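Local coordinates for hemolysin activator protein CdiB (PDB 6WIL) that probably forms an outer-membrane two-partner secretion pore of the Omp85 superfamily that exports a contact-dependent growth inhibition toxin across the outer membrane, at residues P125-L128 with L133-S136; L470-D475 with P511-L516. One frame throughout, in Å; residues are numbered along the deposited sequence.

Interaction 1: P125-L128 with L133-S136; sequences PQDL and LNLS
Asp127 and Asn134 meet polar group to polar group at the turn of the antiparallel β-hairpin formed by strands 120-123 and 132-149 of the ShlB-type POTRA domain. Asn134 ND2 lies over the face of the carboxylate, almost straight above Asp127 CG at 3.1 Å. It comes within 3.2 Å of Asp127 OD1, but the angle is too poor for a hydrogen bond. The side chains cross at about a right angle, with the carboxylate and amide planes turned 56° apart, so the contact is at most a loose electrostatic one between the amide's N-H side and an acidic group. Asp127 CB already points at strand 132-149, and CG, standing anti to the carbonyl carbon (chi1 -48°), helps bring the carboxylate to Asn134. Asp127 is partly exposed, so its carboxylate probably keeps some access to solvent, while Asn134 is buried.

One residue after Asp127 and one before Asn134, the chemistry becomes apolar. Leu128 CD2 rests against the backbone of Leu133, 3.9 Å from its CA, and lies 4.3 Å from Leu133 CB. Both leucines also touch Leu100, so turn and strand both pack on helix 97-113, and aliphatic leucines suit this apolar patch.

Behind these contacts, the backbone sets the spacing. Strand 132-149 bonds to both neighbours: Leu133 and Leu135 pair with Ser61 of the parallel strand 59-62, while Asn134 pairs with Ser124 beside strand 120-123. Pro125, which has no N-H to give, suits the opening of a 3-10 turn, and its carbonyl O receives Leu128 N at 3.1 Å.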
ATOM      1  N   PRO A 125      38.415  23.591  15.348  1.00 47.52           N
ATOM      2  CA  PRO A 125      38.773  24.951  14.915  1.00 51.51           C
ATOM      3  C   PRO A 125      40.264  25.251  14.925  1.00 46.62           C
ATOM      4  O   PRO A 125      40.652  26.338  14.487  1.00 47.69           O
ATOM      5  CB  PRO A 125      38.034  25.848  15.930  1.00 49.45           C
ATOM      6  CG  PRO A 125      37.169  24.912  16.762  1.00 50.70           C
ATOM      7  CD  PRO A 125      37.845  23.588  16.701  1.00 48.59           C
ATOM      8  N   GLN A 126      41.107  24.331  15.404  1.00 44.54           N
ATOM      9  CA  GLN A 126      42.538  24.603  15.495  1.00 50.59           C
ATOM     10  C   GLN A 126      43.136  24.932  14.133  1.00 57.54           C
ATOM     11  O   GLN A 126      43.956  25.851  14.011  1.00 36.05           O
ATOM     12  CB  GLN A 126      43.260  23.405  16.114  1.00 43.79           C
ATOM     13  CG  GLN A 126      44.777  23.530  16.132  1.00 40.67           C
ATOM     14  CD  GLN A 126      45.259  24.671  17.009  1.00 60.54           C
ATOM     15  OE1 GLN A 126      44.565  25.093  17.935  1.00 74.09           O
ATOM     16  NE2 GLN A 126      46.452  25.178  16.718  1.00 60.50           N
ATOM     17  N   ASP A 127      42.733  24.198  13.096  1.00 48.35           N
ATOM     18  CA  ASP A 127      43.317  24.368  11.773  1.00 50.71           C
ATOM     19  C   ASP A 127      42.804  25.603  11.049  1.00 48.22           C
ATOM     20  O   ASP A 127      43.301  25.910   9.958  1.00 45.82           O
ATOM     21  CB  ASP A 127      43.054  23.126  10.924  1.00 59.21           C
ATOM     22  CG  ASP A 127      43.382  21.845  11.662  1.00 79.09           C
ATOM     23  OD1 ASP A 127      42.522  21.371  12.437  1.00 67.54           O
ATOM     24  OD2 ASP A 127      44.503  21.324  11.478  1.00 88.90           O
ATOM     25  N   LEU A 128      41.828  26.314  11.618  1.00 39.38           N
ATOM     26  CA  LEU A 128      41.432  27.595  11.051  1.00 41.87           C
ATOM     27  C   LEU A 128      42.568  28.611  11.093  1.00 56.16           C
ATOM     28  O   LEU A 128      42.517  29.611  10.368  1.00 44.85           O
ATOM     29  CB  LEU A 128      40.203  28.138  11.781  1.00 39.17           C
ATOM     30  CG  LEU A 128      38.864  27.584  11.286  1.00 53.51           C
ATOM     31  CD1 LEU A 128      37.707  28.175  12.075  1.00 57.14           C
ATOM     32  CD2 LEU A 128      38.693  27.852   9.793  1.00 33.64           C
ATOM     33  N   LEU A 133      38.942  24.908   7.177  1.00 51.37           N
ATOM     34  CA  LEU A 133      37.731  24.561   7.910  1.00 44.03           C
ATOM     35  C   LEU A 133      37.625  23.043   7.957  1.00 48.39           C
ATOM     36  O   LEU A 133      37.348  22.401   6.940  1.00 44.35           O
ATOM     37  CB  LEU A 133      36.498  25.175   7.257  1.00 48.28           C
ATOM     38  CG  LEU A 133      35.200  24.812   7.984  1.00 42.34           C
ATOM     39  CD1 LEU A 133      35.252  25.295   9.421  1.00 37.47           C
ATOM     40  CD2 LEU A 133      33.992  25.381   7.265  1.00 49.67           C
ATOM     41  N   ASN A 134      37.858  22.467   9.131  1.00 43.06           N
ATOM     42  CA  ASN A 134      37.877  21.021   9.301  1.00 49.66           C
ATOM     43  C   ASN A 134      36.677  20.609  10.144  1.00 50.94           C
ATOM     44  O   ASN A 134      36.601  20.934  11.334  1.00 50.75           O
ATOM     45  CB  ASN A 134      39.190  20.567   9.933  1.00 54.99           C
ATOM     46  CG  ASN A 134      40.340  20.593   8.947  1.00 46.85           C
ATOM     47  OD1 ASN A 134      40.129  20.630   7.735  1.00 60.98           O
ATOM     48  ND2 ASN A 134      41.562  20.557   9.459  1.00 55.98           N
ATOM     49  N   LEU A 135      35.745  19.900   9.520  1.00 64.02           N
ATOM     50  CA  LEU A 135      34.556  19.405  10.192  1.00 51.91           C
ATOM     51  C   LEU A 135      34.766  17.966  10.636  1.00 48.71           C
ATOM     52  O   LEU A 135      35.536  17.213  10.034  1.00 37.74           O
ATOM     53  CB  LEU A 135      33.334  19.487   9.281  1.00 45.22           C
ATOM     54  CG  LEU A 135      32.810  20.891   8.994  1.00 50.83           C
ATOM     55  CD1 LEU A 135      31.547  20.804   8.161  1.00 43.95           C
ATOM     56  CD2 LEU A 135      32.555  21.636  10.293  1.00 48.26           C
ATOM     57  N   SER A 136      34.076  17.592  11.706  1.00 39.26           N
ATOM     58  CA  SER A 136      34.107  16.218  12.180  1.00 57.18           C
ATOM     59  C   SER A 136      32.702  15.780  12.538  1.00 48.27           C
ATOM     60  O   SER A 136      31.812  16.601  12.765  1.00 42.17           O
ATOM     61  CB  SER A 136      35.018  16.044  13.393  1.00 43.49           C
ATOM     62  OG  SER A 136      36.348  15.846  12.975  1.00 53.41           O
TER

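Interaction 2: L470-D475 with P511-L516; sequences LMLSGD and PGQRYL
The carbonyl oxygen of Gln513 is wrapped by carbon atoms of Leu472: CD1 approaches this O to 3.3 Å and CD2 to 3.5 Å. Here an extracellular loop of the 16-stranded Omp85-type β-barrel meets the hairpin between strands 493-505 and 515-526. The loop, which joins strands 432-444 and 476-487, corresponds to L6 of the superfamily and carries the VRGF sequence that includes Phe466.

Leu472 is the centre of the contact. With CG anti to its own carbonyl carbon (chi1 -49°), its branch points at the hairpin, CD1 covering the backbone from Gln513 to Tyr515 and reaching Tyr515 O at 3.8 Å. Leu516 meets it tip to tip, and both also touch Ile457 of the small strand 455-457, with Phe466 packing on Leu516. Leucine suits both places: each is buried against apolar carbons, which its branched aliphatic side chain matches.

Backbone pairing holds the two sides in place: Leu472 bonds to Ile457 within the loop's own two-stranded sheet, and Leu516 to Gly502 across the hairpin. Gln513 is partly exposed at the edge of the contact, and its OE1 makes a weak hydrogen bond with Ser545 OG. The tightest apolar approach is Leu472 CD1 to Leu516 CG, 3.5 Å.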
ATOM      1  N   LEU A 470     -24.794  -6.485 -16.875  1.00 73.98           N
ATOM      2  CA  LEU A 470     -24.163  -6.211 -18.151  1.00 78.68           C
ATOM      3  C   LEU A 470     -23.041  -5.232 -17.891  1.00 71.54           C
ATOM      4  O   LEU A 470     -23.260  -4.200 -17.250  1.00 71.95           O
ATOM      5  CB  LEU A 470     -25.146  -5.631 -19.182  1.00 78.19           C
ATOM      6  CG  LEU A 470     -26.331  -6.512 -19.569  1.00 91.22           C
ATOM      7  CD1 LEU A 470     -27.331  -5.722 -20.381  1.00 77.88           C
ATOM      8  CD2 LEU A 470     -25.895  -7.766 -20.325  1.00102.73           C
HETATM    9  N   MSE A 471     -21.842  -5.577 -18.347  1.00 64.84           N
HETATM   10  CA  MSE A 471     -20.687  -4.706 -18.151  1.00 69.92           C
HETATM   11  C   MSE A 471     -20.074  -4.316 -19.489  1.00 60.60           C
HETATM   12  O   MSE A 471     -20.079  -5.104 -20.432  1.00 59.20           O
HETATM   13  CB  MSE A 471     -19.639  -5.385 -17.270  1.00 56.70           C
HETATM   14  CG  MSE A 471     -20.140  -5.694 -15.871  1.00 78.08           C
HETATM   15 SE   MSE A 471     -18.832  -6.699 -14.811  1.00 82.67          SE
HETATM   16  CE  MSE A 471     -17.760  -5.204 -14.130  1.00 45.02           C
ATOM     17  N   LEU A 472     -19.591  -3.081 -19.576  1.00 69.77           N
ATOM     18  CA  LEU A 472     -18.784  -2.657 -20.708  1.00 62.01           C
ATOM     19  C   LEU A 472     -17.351  -3.128 -20.493  1.00 60.58           C
ATOM     20  O   LEU A 472     -16.897  -3.280 -19.360  1.00 61.59           O
ATOM     21  CB  LEU A 472     -18.831  -1.136 -20.868  1.00 52.32           C
ATOM     22  CG  LEU A 472     -20.231  -0.514 -20.845  1.00 68.46           C
ATOM     23  CD1 LEU A 472     -20.139   0.995 -20.857  1.00 60.12           C
ATOM     24  CD2 LEU A 472     -21.084  -1.004 -22.015  1.00 71.73           C
ATOM     25  N   SER A 473     -16.640  -3.382 -21.593  1.00 58.96           N
ATOM     26  CA  SER A 473     -15.287  -3.920 -21.512  1.00 53.51           C
ATOM     27  C   SER A 473     -14.480  -3.453 -22.712  1.00 67.52           C
ATOM     28  O   SER A 473     -15.024  -3.249 -23.799  1.00 69.77           O
ATOM     29  CB  SER A 473     -15.281  -5.448 -21.419  1.00 44.02           C
ATOM     30  OG  SER A 473     -15.316  -6.049 -22.709  1.00 73.76           O
ATOM     31  N   GLY A 474     -13.182  -3.257 -22.478  1.00 64.25           N
ATOM     32  CA  GLY A 474     -12.231  -3.004 -23.542  1.00 69.23           C
ATOM     33  C   GLY A 474     -10.874  -3.511 -23.115  1.00 61.69           C
ATOM     34  O   GLY A 474     -10.658  -3.839 -21.947  1.00 67.64           O
ATOM     35  N   ASP A 475      -9.967  -3.607 -24.090  1.00 62.99           N
ATOM     36  CA  ASP A 475      -8.580  -3.944 -23.783  1.00 58.37           C
ATOM     37  C   ASP A 475      -7.927  -2.865 -22.926  1.00 55.37           C
ATOM     38  O   ASP A 475      -7.112  -3.164 -22.042  1.00 57.51           O
ATOM     39  CB  ASP A 475      -7.799  -4.154 -25.078  1.00 51.73           C
ATOM     40  CG  ASP A 475      -7.862  -5.583 -25.566  1.00 71.95           C
ATOM     41  OD1 ASP A 475      -8.690  -6.360 -25.043  1.00 67.07           O
ATOM     42  OD2 ASP A 475      -7.057  -5.936 -26.450  1.00 71.94           O
ATOM     43  N   PRO A 511     -17.571   1.886 -30.263  1.00100.41           N
ATOM     44  CA  PRO A 511     -17.873   3.273 -29.889  1.00 94.15           C
ATOM     45  C   PRO A 511     -19.344   3.477 -29.560  1.00 98.63           C
ATOM     46  O   PRO A 511     -20.221   2.719 -29.982  1.00 93.15           O
ATOM     47  CB  PRO A 511     -17.467   4.074 -31.131  1.00 92.03           C
ATOM     48  CG  PRO A 511     -16.454   3.219 -31.814  1.00 98.64           C
ATOM     49  CD  PRO A 511     -16.887   1.801 -31.567  1.00 93.14           C
ATOM     50  N   GLY A 512     -19.605   4.534 -28.791  1.00 90.68           N
ATOM     51  CA  GLY A 512     -20.929   4.803 -28.275  1.00 94.95           C
ATOM     52  C   GLY A 512     -21.301   4.013 -27.039  1.00 85.78           C
ATOM     53  O   GLY A 512     -22.297   4.351 -26.383  1.00 83.94           O
ATOM     54  N   GLN A 513     -20.541   2.971 -26.699  1.00 77.39           N
ATOM     55  CA  GLN A 513     -20.760   2.166 -25.504  1.00 84.64           C
ATOM     56  C   GLN A 513     -19.542   2.186 -24.591  1.00 81.30           C
ATOM     57  O   GLN A 513     -19.196   1.172 -23.987  1.00 77.06           O
ATOM     58  CB  GLN A 513     -21.118   0.728 -25.881  1.00 88.81           C
ATOM     59  CG  GLN A 513     -22.290   0.616 -26.832  1.00 92.55           C
ATOM     60  CD  GLN A 513     -23.141  -0.601 -26.553  1.00 82.04           C
ATOM     61  OE1 GLN A 513     -22.722  -1.513 -25.842  1.00 84.20           O
ATOM     62  NE2 GLN A 513     -24.352  -0.616 -27.096  1.00 79.16           N
ATOM     63  N   ARG A 514     -18.891   3.335 -24.477  1.00 78.75           N
ATOM     64  CA  ARG A 514     -17.585   3.414 -23.846  1.00 69.80           C
ATOM     65  C   ARG A 514     -17.595   4.154 -22.515  1.00 58.28           C
ATOM     66  O   ARG A 514     -16.524   4.384 -21.944  1.00 72.70           O
ATOM     67  CB  ARG A 514     -16.595   4.089 -24.800  1.00 66.14           C
ATOM     68  CG  ARG A 514     -16.748   3.676 -26.259  1.00 77.46           C
ATOM     69  CD  ARG A 514     -15.718   4.375 -27.137  1.00 82.17           C
ATOM     70  NE  ARG A 514     -15.836   5.831 -27.066  1.00100.10           N
ATOM     71  CZ  ARG A 514     -15.113   6.678 -27.792  1.00 92.81           C
ATOM     72  NH1 ARG A 514     -15.288   7.985 -27.656  1.00 74.63           N
ATOM     73  NH2 ARG A 514     -14.217   6.220 -28.655  1.00 86.36           N
ATOM     74  N   TYR A 515     -18.763   4.533 -22.002  1.00 47.26           N
ATOM     75  CA  TYR A 515     -18.817   5.411 -20.843  1.00 47.24           C
ATOM     76  C   TYR A 515     -19.949   5.016 -19.906  1.00 58.31           C
ATOM     77  O   TYR A 515     -21.050   4.677 -20.348  1.00 57.88           O
ATOM     78  CB  TYR A 515     -18.989   6.871 -21.268  1.00 42.34           C
ATOM     79  CG  TYR A 515     -18.940   7.841 -20.114  1.00 51.88           C
ATOM     80  CD1 TYR A 515     -17.728   8.230 -19.567  1.00 54.85           C
ATOM     81  CD2 TYR A 515     -20.104   8.369 -19.570  1.00 54.40           C
ATOM     82  CE1 TYR A 515     -17.668   9.118 -18.512  1.00 55.50           C
ATOM     83  CE2 TYR A 515     -20.055   9.260 -18.509  1.00 49.96           C
ATOM     84  CZ  TYR A 515     -18.832   9.630 -17.985  1.00 53.84           C
ATOM     85  OH  TYR A 515     -18.764  10.515 -16.932  1.00 48.99           O
ATOM     86  N   LEU A 516     -19.665   5.076 -18.606  1.00 59.32           N
ATOM     87  CA  LEU A 516     -20.651   4.838 -17.563  1.00 52.53           C
ATOM     88  C   LEU A 516     -20.535   5.926 -16.507  1.00 44.72           C
ATOM     89  O   LEU A 516     -19.432   6.363 -16.170  1.00 54.51           O
ATOM     90  CB  LEU A 516     -20.468   3.464 -16.907  1.00 53.33           C
ATOM     91  CG  LEU A 516     -20.934   2.241 -17.698  1.00 50.29           C
ATOM     92  CD1 LEU A 516     -20.619   0.957 -16.948  1.00 47.83           C
ATOM     93  CD2 LEU A 516     -22.417   2.331 -18.013  1.00 47.45           C
TER

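How the interactions relate
The two contacts lie on opposite sides of the chain's centre, their own centres about 70 Å apart, and share no secondary-structure element. Interaction 1 is local, closing a short turn onto the next strand within a POTRA domain; interaction 2 joins segments distant in sequence, a folded loop and a hairpin of the barrel. Both are partly buried and bury similar areas without a direct hydrogen bond between their segments. Interaction 1 divides between a partly exposed acid facing a buried amide and leucines packed on a helix, whereas interaction 2 depends almost wholly on one buried leucine pressed against backbone and another leucine, with polar groups at its margin.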